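Local coordinates for protein transcriptional activator, putative (Pyrococcus furiosus, PDB 1RTW) that is a putative transcriptional activator of unestablished function, an all-helical member of the TENA/THI-4/PQQC family, at residues B[18-23]-B[201-206]; B[40-45]-B[97-102]; B[103-108]-B[196-201]; B[125-130]-B[189-194]. All coordinates share one frame; numbering follows the deposited sequence.

Interaction 1 of 4, residues B[18-23]-B[201-206]; sequences LPHKFL and FWDIAY
Two hydrogen bonds hold the H20 imidazole, one at each ring nitrogen. H20 ND1 accepts from the backbone N of F22 at 2.9 Å, nearly straight at 170° although F22 N is tilted out of the imidazole plane, which makes H20 the side-chain N-cap of helix 21-28. H20 NE2 donates to D203 OD2, also at 2.9 Å; this bond runs in the imidazole plane but reaches the carboxylate from above its own plane, the two planes being 56° apart. The pair is a His-carboxylate hydrogen bond that joins the start of an early helix to the segment following helix 181-201 in this all-helical TENA/THI-4/PQQC fold. Because CG of H20 stands anti to the backbone N (chi1 174°), one ring can serve both bonds, so its rotation is fixed. The carboxylate would be expected to favour a proton on NE2, leaving ND1 as the acceptor.

W202 packs against the same imidazole with its CB, a CH-pi contact 3.3 Å from the H20 ring centroid, while the indole itself is slid aside. The indole then carries L23 CD2 over one face of its six-membered ring, and W202 CE3 lies 3.5 Å from F22 CD1, the two rings oblique. F22 also touches A205 CB through CD2 and meets W39 of helix 33-60, which extends the aromatic cluster. On the more exposed side, the extended K21 chain lies along one face of the Y206 ring, ending in a cation-pi contact with K21 NZ over that face, 4.2 Å from the ring centroid.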
# COMPACT_ATOMS: atom_id res chain seq x y z
N LEU B 18 25.59 19.45 12.06
CA LEU B 18 25.95 19.47 13.47
C LEU B 18 27.18 20.36 13.66
O LEU B 18 28.29 19.86 13.93
CB LEU B 18 26.25 18.04 13.96
CG LEU B 18 25.07 17.05 13.94
CD1 LEU B 18 25.54 15.63 14.19
CD2 LEU B 18 24.05 17.47 14.97
N PRO B 19 27.00 21.69 13.58
CA PRO B 19 25.74 22.39 13.33
C PRO B 19 25.57 22.91 11.90
O PRO B 19 26.53 23.05 11.14
CB PRO B 19 25.86 23.57 14.26
CG PRO B 19 27.31 23.98 14.01
CD PRO B 19 28.06 22.65 13.96
N HIS B 20 24.32 23.19 11.54
CA HIS B 20 24.01 23.75 10.24
C HIS B 20 23.80 25.23 10.53
O HIS B 20 23.53 25.60 11.67
CB HIS B 20 22.73 23.16 9.66
CG HIS B 20 22.28 23.80 8.39
ND1 HIS B 20 21.49 24.93 8.36
CD2 HIS B 20 22.50 23.47 7.09
CE1 HIS B 20 21.26 25.27 7.10
NE2 HIS B 20 21.86 24.40 6.31
N LYS B 21 23.93 26.06 9.49
CA LYS B 21 23.75 27.50 9.61
C LYS B 21 22.54 27.85 10.48
O LYS B 21 22.64 28.66 11.40
CB LYS B 21 23.57 28.11 8.21
CG LYS B 21 23.41 29.62 8.16
CD LYS B 21 23.11 30.09 6.74
CE LYS B 21 22.88 31.59 6.68
NZ LYS B 21 22.48 32.04 5.31
N PHE B 22 21.43 27.17 10.22
CA PHE B 22 20.19 27.39 10.95
C PHE B 22 20.34 27.16 12.45
O PHE B 22 19.76 27.91 13.25
CB PHE B 22 19.08 26.49 10.39
CG PHE B 22 17.72 26.77 10.97
CD1 PHE B 22 17.26 26.07 12.08
CD2 PHE B 22 16.88 27.71 10.37
CE1 PHE B 22 15.99 26.30 12.59
CE2 PHE B 22 15.60 27.96 10.87
CZ PHE B 22 15.15 27.25 11.98
N LEU B 23 21.10 26.14 12.83
CA LEU B 23 21.32 25.82 14.24
C LEU B 23 22.21 26.83 14.95
O LEU B 23 22.02 27.10 16.13
CB LEU B 23 21.88 24.40 14.39
CG LEU B 23 21.05 23.28 13.73
CD1 LEU B 23 21.68 21.93 14.02
CD2 LEU B 23 19.61 23.29 14.22
N PHE B 201 17.01 19.80 4.34
CA PHE B 201 15.84 20.45 4.90
C PHE B 201 16.15 21.77 5.60
O PHE B 201 15.38 22.73 5.49
CB PHE B 201 15.12 19.51 5.86
CG PHE B 201 13.66 19.79 6.00
CD1 PHE B 201 13.20 20.73 6.92
CD2 PHE B 201 12.73 19.11 5.20
CE1 PHE B 201 11.84 20.99 7.06
CE2 PHE B 201 11.37 19.35 5.33
CZ PHE B 201 10.92 20.29 6.26
N TRP B 202 17.29 21.84 6.29
CA TRP B 202 17.66 23.06 7.00
C TRP B 202 17.78 24.26 6.06
O TRP B 202 17.47 25.38 6.47
CB TRP B 202 18.96 22.86 7.77
CG TRP B 202 18.88 21.82 8.86
CD1 TRP B 202 19.47 20.59 8.85
CD2 TRP B 202 18.14 21.91 10.09
NE1 TRP B 202 19.14 19.90 10.00
CE2 TRP B 202 18.34 20.69 10.77
CE3 TRP B 202 17.34 22.89 10.67
CZ2 TRP B 202 17.75 20.43 12.02
CZ3 TRP B 202 16.75 22.63 11.91
CH2 TRP B 202 16.96 21.41 12.57
N ASP B 203 18.18 24.02 4.82
CA ASP B 203 18.32 25.11 3.83
C ASP B 203 17.00 25.78 3.47
O ASP B 203 16.98 26.94 3.05
CB ASP B 203 18.98 24.60 2.54
CG ASP B 203 20.42 24.18 2.75
OD1 ASP B 203 20.85 23.18 2.12
OD2 ASP B 203 21.13 24.85 3.52
N ILE B 204 15.89 25.06 3.62
CA ILE B 204 14.56 25.58 3.29
C ILE B 204 14.27 26.93 3.93
O ILE B 204 13.65 27.79 3.31
CB ILE B 204 13.46 24.56 3.68
CG1 ILE B 204 13.53 23.34 2.76
CG2 ILE B 204 12.10 25.20 3.59
CD1 ILE B 204 12.61 22.20 3.18
N ALA B 205 14.72 27.12 5.17
CA ALA B 205 14.49 28.38 5.87
C ALA B 205 15.03 29.60 5.10
O ALA B 205 14.45 30.69 5.16
CB ALA B 205 15.11 28.31 7.24
N TYR B 206 16.12 29.40 4.36
CA TYR B 206 16.72 30.49 3.60
C TYR B 206 16.24 30.58 2.17
O TYR B 206 16.65 31.46 1.41
CB TYR B 206 18.25 30.41 3.69
CG TYR B 206 18.69 30.31 5.13
CD1 TYR B 206 18.68 31.43 5.96
CD2 TYR B 206 18.99 29.07 5.70
CE1 TYR B 206 18.95 31.33 7.32
CE2 TYR B 206 19.25 28.95 7.06
CZ TYR B 206 19.23 30.08 7.87
OH TYR B 206 19.44 29.95 9.22

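Interaction 2 of 4, residues B[40-45]-B[97-102]; sequences LVNDYY and EIDWRA
The Y45 ring presents one face to I98: CG2 sits over it, displaced toward the rim, 4.0 Å from the ring centroid and 24° off the normal, a CH-pi contact. The other branch of I98 reaches back along the same tyrosine, so that I98 CD1 lies 3.7 Å from Y45 CB, and A102 CB meets the ring obliquely at CD1. Y45 takes this position with CG anti to its backbone N (chi1 174°). Both I98 branches thus lie on the same side of the tyrosine, CG2 over the ring and CD1 by its base, and CD1 continues to V41 CG1, one helical turn before Y45.

The second flat group, the N42 amide, does the polar work. Its OD1 accepts from the backbone N of D99 at 2.7 Å, with the donor in the carbonyl plane and an N-H...O angle of 159°. The ND2 end bonds to K38 O on its own helix, so the amide is held at both ends and its orientation is well determined. D99 is itself the N-cap of helix 100-115, its carboxylate accepting from R101 N, while D99 OD1 pairs with R101 NH1 in a salt bridge of 3.0 Å. N42 thus acts as a second-shell partner of that cap, its bond to D99 N consistent with holding the backbone in place there.

The contact joins the first half of helix 33-60 to the start of helix 100-115. F201 of helix 181-201 packs on N42, D43 and A102, I204 touches N42 and D99, and Y45 extends along helix 100-115 to K103 and V106.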
# COMPACT_ATOMS: atom_id res chain seq x y z
N LEU B 40 9.19 26.68 10.01
CA LEU B 40 7.99 26.26 10.73
C LEU B 40 6.93 25.69 9.79
O LEU B 40 6.46 24.57 9.98
CB LEU B 40 7.42 27.44 11.52
CG LEU B 40 6.36 27.14 12.57
CD1 LEU B 40 7.01 26.58 13.81
CD2 LEU B 40 5.60 28.40 12.90
N VAL B 41 6.54 26.47 8.78
CA VAL B 41 5.53 26.06 7.81
C VAL B 41 5.91 24.74 7.13
O VAL B 41 5.07 23.86 6.97
CB VAL B 41 5.36 27.15 6.71
CG1 VAL B 41 4.46 26.67 5.60
CG2 VAL B 41 4.78 28.44 7.32
N ASN B 42 7.18 24.59 6.78
CA ASN B 42 7.63 23.38 6.12
C ASN B 42 7.82 22.19 7.04
O ASN B 42 7.55 21.05 6.65
CB ASN B 42 8.89 23.66 5.31
CG ASN B 42 8.60 24.45 4.07
OD1 ASN B 42 8.34 23.89 3.00
ND2 ASN B 42 8.62 25.77 4.19
N ASP B 43 8.30 22.42 8.25
CA ASP B 43 8.47 21.29 9.15
C ASP B 43 7.12 20.78 9.64
O ASP B 43 6.96 19.59 9.91
CB ASP B 43 9.38 21.64 10.31
CG ASP B 43 10.13 20.43 10.83
OD1 ASP B 43 10.89 19.82 10.05
OD2 ASP B 43 9.95 20.07 12.01
N TYR B 44 6.14 21.67 9.73
CA TYR B 44 4.80 21.30 10.17
C TYR B 44 4.23 20.31 9.16
O TYR B 44 3.58 19.33 9.53
CB TYR B 44 3.92 22.54 10.26
CG TYR B 44 2.50 22.26 10.65
CD1 TYR B 44 2.20 21.77 11.92
CD2 TYR B 44 1.45 22.52 9.78
CE1 TYR B 44 0.88 21.55 12.31
CE2 TYR B 44 0.13 22.31 10.15
CZ TYR B 44 -0.14 21.83 11.42
OH TYR B 44 -1.44 21.64 11.80
N TYR B 45 4.49 20.58 7.88
CA TYR B 45 4.05 19.72 6.80
C TYR B 45 4.79 18.39 6.91
O TYR B 45 4.20 17.32 6.73
CB TYR B 45 4.39 20.37 5.46
CG TYR B 45 4.11 19.49 4.27
CD1 TYR B 45 5.15 18.85 3.58
CD2 TYR B 45 2.81 19.33 3.80
CE1 TYR B 45 4.89 18.08 2.44
CE2 TYR B 45 2.54 18.56 2.66
CZ TYR B 45 3.58 17.94 1.99
OH TYR B 45 3.28 17.19 0.88
N GLU B 97 2.37 27.77 0.79
CA GLU B 97 3.04 26.93 -0.20
C GLU B 97 4.21 26.21 0.44
O GLU B 97 5.02 26.80 1.15
CB GLU B 97 3.52 27.77 -1.39
CG GLU B 97 2.40 28.25 -2.31
CD GLU B 97 1.65 27.10 -2.96
OE1 GLU B 97 2.29 26.31 -3.71
OE2 GLU B 97 0.43 26.97 -2.73
N ILE B 98 4.28 24.91 0.17
CA ILE B 98 5.32 24.05 0.70
C ILE B 98 6.53 23.98 -0.22
O ILE B 98 6.39 23.89 -1.44
CB ILE B 98 4.75 22.63 0.92
CG1 ILE B 98 3.54 22.68 1.85
CG2 ILE B 98 5.83 21.69 1.43
CD1 ILE B 98 3.82 23.29 3.22
N ASP B 99 7.71 24.02 0.37
CA ASP B 99 8.96 23.94 -0.38
C ASP B 99 9.16 22.58 -1.08
O ASP B 99 8.87 21.53 -0.51
CB ASP B 99 10.14 24.21 0.56
CG ASP B 99 11.44 24.34 -0.19
OD1 ASP B 99 11.92 25.48 -0.38
OD2 ASP B 99 11.98 23.30 -0.60
N TRP B 100 9.74 22.63 -2.28
CA TRP B 100 10.00 21.43 -3.08
C TRP B 100 10.87 20.38 -2.37
O TRP B 100 10.63 19.18 -2.52
CB TRP B 100 10.59 21.79 -4.46
CG TRP B 100 12.00 22.33 -4.43
CD1 TRP B 100 13.16 21.62 -4.56
CD2 TRP B 100 12.39 23.71 -4.29
NE1 TRP B 100 14.24 22.46 -4.51
CE2 TRP B 100 13.80 23.75 -4.34
CE3 TRP B 100 11.68 24.91 -4.12
CZ2 TRP B 100 14.52 24.95 -4.24
CZ3 TRP B 100 12.40 26.10 -4.02
CH2 TRP B 100 13.80 26.11 -4.07
N ARG B 101 11.86 20.83 -1.61
CA ARG B 101 12.72 19.92 -0.86
C ARG B 101 11.91 19.16 0.19
O ARG B 101 12.16 17.98 0.45
CB ARG B 101 13.86 20.68 -0.16
CG ARG B 101 14.94 21.26 -1.07
CD ARG B 101 14.75 22.76 -1.25
NE ARG B 101 15.98 23.50 -1.00
CZ ARG B 101 16.03 24.77 -0.63
NH1 ARG B 101 14.91 25.46 -0.45
NH2 ARG B 101 17.20 25.35 -0.41
N ALA B 102 10.94 19.84 0.80
CA ALA B 102 10.11 19.21 1.82
C ALA B 102 9.23 18.11 1.23
O ALA B 102 9.20 17.00 1.75
CB ALA B 102 9.27 20.25 2.54

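Interaction 3 of 4, residues B[103-108]-B[196-201]; sequences KSYVNY and KFELIF
Y105 leaves helix 100-115 with CG anti to its backbone N (chi1 -173°) and crosses to helix 181-201, an antiparallel neighbour in this helical bundle; the two short axes run at 157° with a closest approach of 10.3 Å. Y105 CB lies 3.7 Å from F197 CD1. Next, the ring passes beneath F197 CB, which stands almost centrally over one face, 3.4 Å from the Y105 ring centroid. At the ring edge near its base, Y105 CD2 meets F201 CD2; at the tip, Y105 OH donates to E198 OE2 at 2.7 Å. This bond uses the anti lone pair of the carboxylate oxygen, and the bend of the E198 chain at chi2 carries OE2 to the hydroxyl.

F197 meets Y105 in the reverse direction. The Y105 and F197 planes are only 4° apart, yet the side chains slide past each other, so the rings barely overlap: while F197 CB takes the centre of the Y105 ring, Y105 CA lies over the F197 ring offset toward its rim. Y108 adds an oblique third ring, with its CB touching F197 CE2.

Beyond the two helices, Y105 also meets F46 of helix 33-60. K103 makes a salt bridge to E193 of a second subunit, so this helix also faces a subunit interface. At the far end of the F197 ring, F197 CZ lies 3.5 Å from the S104 carbonyl O.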
# COMPACT_ATOMS: atom_id res chain seq x y z
N LYS B 103 8.53 18.42 0.14
CA LYS B 103 7.65 17.44 -0.51
C LYS B 103 8.45 16.22 -0.97
O LYS B 103 7.99 15.09 -0.86
CB LYS B 103 6.94 18.06 -1.72
CG LYS B 103 6.07 19.26 -1.39
CD LYS B 103 5.30 19.73 -2.61
CE LYS B 103 6.24 20.21 -3.71
NZ LYS B 103 5.47 20.77 -4.88
N SER B 104 9.65 16.48 -1.47
CA SER B 104 10.54 15.44 -1.95
C SER B 104 10.98 14.50 -0.82
O SER B 104 11.13 13.30 -1.00
CB SER B 104 11.76 16.13 -2.58
OG SER B 104 12.62 15.18 -3.16
N TYR B 105 11.19 15.06 0.36
CA TYR B 105 11.60 14.27 1.50
C TYR B 105 10.41 13.42 1.95
O TYR B 105 10.53 12.20 2.17
CB TYR B 105 12.06 15.22 2.61
CG TYR B 105 12.68 14.57 3.82
CD1 TYR B 105 12.75 13.18 3.94
CD2 TYR B 105 13.19 15.35 4.87
CE1 TYR B 105 13.29 12.59 5.06
CE2 TYR B 105 13.73 14.77 6.00
CZ TYR B 105 13.78 13.38 6.09
OH TYR B 105 14.27 12.77 7.21
N VAL B 106 9.25 14.06 2.03
CA VAL B 106 8.02 13.39 2.43
C VAL B 106 7.68 12.23 1.50
O VAL B 106 7.46 11.10 1.96
CB VAL B 106 6.82 14.39 2.46
CG1 VAL B 106 5.47 13.64 2.44
CG2 VAL B 106 6.93 15.27 3.69
N ASN B 107 7.69 12.49 0.20
CA ASN B 107 7.36 11.47 -0.79
C ASN B 107 8.31 10.29 -0.80
O ASN B 107 7.90 9.16 -1.04
CB ASN B 107 7.20 12.10 -2.17
CG ASN B 107 6.01 13.04 -2.24
OD1 ASN B 107 5.08 12.94 -1.44
ND2 ASN B 107 6.03 13.95 -3.20
N TYR B 108 9.57 10.54 -0.47
CA TYR B 108 10.54 9.46 -0.40
C TYR B 108 10.21 8.57 0.80
O TYR B 108 10.19 7.34 0.68
CB TYR B 108 11.97 10.01 -0.26
CG TYR B 108 12.99 8.93 0.01
CD1 TYR B 108 13.35 8.01 -0.99
CD2 TYR B 108 13.56 8.80 1.26
CE1 TYR B 108 14.26 6.99 -0.73
CE2 TYR B 108 14.47 7.78 1.54
CZ TYR B 108 14.81 6.87 0.54
OH TYR B 108 15.67 5.83 0.83
N LYS B 196 20.80 12.78 3.79
CA LYS B 196 20.92 13.87 2.83
C LYS B 196 19.70 14.78 2.89
O LYS B 196 19.81 16.00 2.79
CB LYS B 196 21.08 13.31 1.41
CG LYS B 196 22.41 12.62 1.16
CD LYS B 196 22.51 12.07 -0.25
CE LYS B 196 23.81 11.26 -0.44
NZ LYS B 196 23.97 10.69 -1.82
N PHE B 197 18.53 14.17 3.05
CA PHE B 197 17.28 14.91 3.14
C PHE B 197 17.25 15.77 4.39
O PHE B 197 16.80 16.91 4.35
CB PHE B 197 16.09 13.95 3.12
CG PHE B 197 15.60 13.62 1.73
CD1 PHE B 197 15.24 14.64 0.86
CD2 PHE B 197 15.47 12.31 1.32
CE1 PHE B 197 14.75 14.35 -0.42
CE2 PHE B 197 14.98 12.01 0.05
CZ PHE B 197 14.62 13.03 -0.82
N GLU B 198 17.76 15.22 5.50
CA GLU B 198 17.83 15.95 6.77
C GLU B 198 18.73 17.17 6.62
O GLU B 198 18.40 18.27 7.07
CB GLU B 198 18.40 15.05 7.87
CG GLU B 198 17.39 14.09 8.50
CD GLU B 198 16.29 14.82 9.26
OE1 GLU B 198 16.63 15.74 10.04
OE2 GLU B 198 15.10 14.50 9.09
N LEU B 199 19.88 16.96 6.00
CA LEU B 199 20.84 18.04 5.78
C LEU B 199 20.26 19.15 4.91
O LEU B 199 20.46 20.32 5.17
CB LEU B 199 22.10 17.49 5.12
CG LEU B 199 23.07 18.57 4.64
CD1 LEU B 199 23.61 19.37 5.82
CD2 LEU B 199 24.20 17.95 3.84
N ILE B 200 19.56 18.75 3.85
CA ILE B 200 18.97 19.67 2.90
C ILE B 200 17.78 20.44 3.47
O ILE B 200 17.57 21.61 3.13
CB ILE B 200 18.54 18.89 1.63
CG1 ILE B 200 19.78 18.45 0.86
CG2 ILE B 200 17.63 19.73 0.74
CD1 ILE B 200 19.48 17.47 -0.27
N PHE B 201 17.01 19.80 4.34
CA PHE B 201 15.84 20.45 4.90
C PHE B 201 16.15 21.77 5.60
O PHE B 201 15.38 22.73 5.49
CB PHE B 201 15.12 19.51 5.86
CG PHE B 201 13.66 19.79 6.00
CD1 PHE B 201 13.20 20.73 6.92
CD2 PHE B 201 12.73 19.11 5.20
CE1 PHE B 201 11.84 20.99 7.06
CE2 PHE B 201 11.37 19.35 5.33
CZ PHE B 201 10.92 20.29 6.26

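Interaction 4 of 4, residues B[125-130]-B[189-194]; sequences LYCEEK and EVFKEV
Both C127 SG and F191 CG stand anti to their backbone N (chi1 -176° and -172°), and these torsions bring the sulfur over the aromatic ring. The setting is a helix pair in the bundle of this TENA/THI-4/PQQC fold: segments 125-130 and 189-194 run in the same general direction, crossing at -32° with their axes 9.2 Å apart at closest approach. C127 lies at the crossing, where it and F191 have the nearest CA atoms.

The sulfur-aromatic contact places C127 SG almost centrally over one face of F191, 3.8 Å from the ring centroid. The same residue meets the ring a second time through C127 CB, which lies 3.3 Å from F191 CE2, so the thiol chain is laid across the ring from its centre toward that rim. Y126 meets the F191 edge, Y126 CD2 approaching F191 CE2 at 3.9 Å while the two side chains cross obliquely.

All touching residues are buried. L6 of helix 2-8 packs on F191, and helix 159-176 packs on Y126, whereas the carboxylate of the neighbouring E128 turns away toward a bound phosphate ion. V194, about one turn on from F191, closes over the sulfur from its own helix, its CG1 branch 3.6 Å from C127 SG.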
# COMPACT_ATOMS: atom_id res chain seq x y z
N LEU B 125 13.08 5.64 10.02
CA LEU B 125 12.51 6.22 11.22
C LEU B 125 13.63 6.62 12.18
O LEU B 125 13.69 7.76 12.62
CB LEU B 125 11.56 5.24 11.91
CG LEU B 125 11.02 5.73 13.26
CD1 LEU B 125 10.12 6.93 13.05
CD2 LEU B 125 10.25 4.62 13.92
N TYR B 126 14.52 5.68 12.47
CA TYR B 126 15.65 5.92 13.37
C TYR B 126 16.44 7.14 12.94
O TYR B 126 16.67 8.05 13.74
CB TYR B 126 16.60 4.71 13.39
CG TYR B 126 17.84 4.94 14.23
CD1 TYR B 126 17.74 5.33 15.57
CD2 TYR B 126 19.12 4.81 13.69
CE1 TYR B 126 18.86 5.58 16.34
CE2 TYR B 126 20.26 5.06 14.45
CZ TYR B 126 20.12 5.45 15.78
OH TYR B 126 21.23 5.71 16.55
N CYS B 127 16.85 7.14 11.68
CA CYS B 127 17.62 8.24 11.11
C CYS B 127 16.97 9.60 11.34
O CYS B 127 17.59 10.51 11.87
CB CYS B 127 17.84 7.98 9.62
SG CYS B 127 18.87 9.18 8.78
N GLU B 128 15.70 9.73 10.96
CA GLU B 128 14.94 10.97 11.13
C GLU B 128 14.85 11.45 12.58
O GLU B 128 14.92 12.65 12.86
CB GLU B 128 13.53 10.77 10.57
CG GLU B 128 12.43 11.61 11.27
CD GLU B 128 11.10 10.88 11.41
OE1 GLU B 128 11.03 9.67 11.13
OE2 GLU B 128 10.11 11.50 11.81
N GLU B 129 14.60 10.53 13.50
CA GLU B 129 14.47 10.90 14.91
C GLU B 129 15.82 11.19 15.54
O GLU B 129 15.98 12.17 16.25
CB GLU B 129 13.74 9.80 15.71
CG GLU B 129 12.39 9.38 15.14
CD GLU B 129 11.35 10.50 15.12
OE1 GLU B 129 11.71 11.63 14.78
OE2 GLU B 129 10.16 10.26 15.41
N LYS B 130 16.80 10.34 15.24
CA LYS B 130 18.14 10.48 15.77
C LYS B 130 18.79 11.77 15.25
O LYS B 130 19.50 12.46 15.99
CB LYS B 130 18.97 9.25 15.39
CG LYS B 130 20.43 9.31 15.77
CD LYS B 130 20.63 9.32 17.27
CE LYS B 130 22.11 9.26 17.60
NZ LYS B 130 22.33 9.43 19.05
N GLU B 189 21.48 2.11 2.60
CA GLU B 189 21.23 3.07 1.54
C GLU B 189 20.12 4.05 1.92
O GLU B 189 20.23 5.25 1.66
CB GLU B 189 20.86 2.36 0.23
CG GLU B 189 22.06 1.85 -0.57
CD GLU B 189 23.04 2.96 -0.95
OE1 GLU B 189 22.61 4.10 -1.24
OE2 GLU B 189 24.27 2.70 -0.93
N VAL B 190 19.05 3.54 2.52
CA VAL B 190 17.95 4.39 2.93
C VAL B 190 18.42 5.38 4.00
O VAL B 190 18.09 6.56 3.94
CB VAL B 190 16.72 3.57 3.39
CG1 VAL B 190 15.69 4.46 4.05
CG2 VAL B 190 16.08 2.88 2.20
N PHE B 191 19.24 4.90 4.94
CA PHE B 191 19.76 5.76 6.01
C PHE B 191 20.57 6.91 5.41
O PHE B 191 20.47 8.06 5.85
CB PHE B 191 20.63 4.95 6.99
CG PHE B 191 21.05 5.73 8.22
CD1 PHE B 191 22.16 6.57 8.18
CD2 PHE B 191 20.30 5.65 9.39
CE1 PHE B 191 22.52 7.33 9.30
CE2 PHE B 191 20.65 6.40 10.52
CZ PHE B 191 21.77 7.24 10.47
N LYS B 192 21.38 6.58 4.40
CA LYS B 192 22.20 7.57 3.71
C LYS B 192 21.32 8.62 3.03
O LYS B 192 21.55 9.82 3.18
CB LYS B 192 23.08 6.88 2.65
CG LYS B 192 23.85 7.83 1.75
CD LYS B 192 24.76 7.07 0.79
CE LYS B 192 25.82 6.28 1.55
NZ LYS B 192 26.62 5.41 0.66
N GLU B 193 20.31 8.14 2.32
CA GLU B 193 19.40 9.03 1.60
C GLU B 193 18.61 9.90 2.57
O GLU B 193 18.47 11.10 2.33
CB GLU B 193 18.49 8.20 0.69
CG GLU B 193 17.74 8.99 -0.38
CD GLU B 193 18.64 9.61 -1.45
OE1 GLU B 193 18.12 10.41 -2.26
OE2 GLU B 193 19.85 9.29 -1.51
N VAL B 194 18.14 9.33 3.68
CA VAL B 194 17.38 10.12 4.65
C VAL B 194 18.30 11.18 5.27
O VAL B 194 17.87 12.31 5.55
CB VAL B 194 16.70 9.25 5.75
CG1 VAL B 194 16.03 10.13 6.81
CG2 VAL B 194 15.66 8.35 5.12

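From the N terminus, segment 18-23 opens the widest loop, which interaction 1 closes only at 201-206, so the other three contacts lie nested within it. Interaction 2 closes first, bringing helix 33-60 to the start of helix 100-115. Interaction 3 then opens on that same helix and closes on helix 181-201, enclosing interaction 4, which ties helix 118-142 to an earlier part of helix 181-201. No loops cross. F201 belongs to interactions 1 and 3 and touches D43 and A102 of interaction 2, while Y105 OH meets V194 CG1 between interactions 3 and 4. Helix 181-201 and its C-terminal continuation thus connect all four contacts.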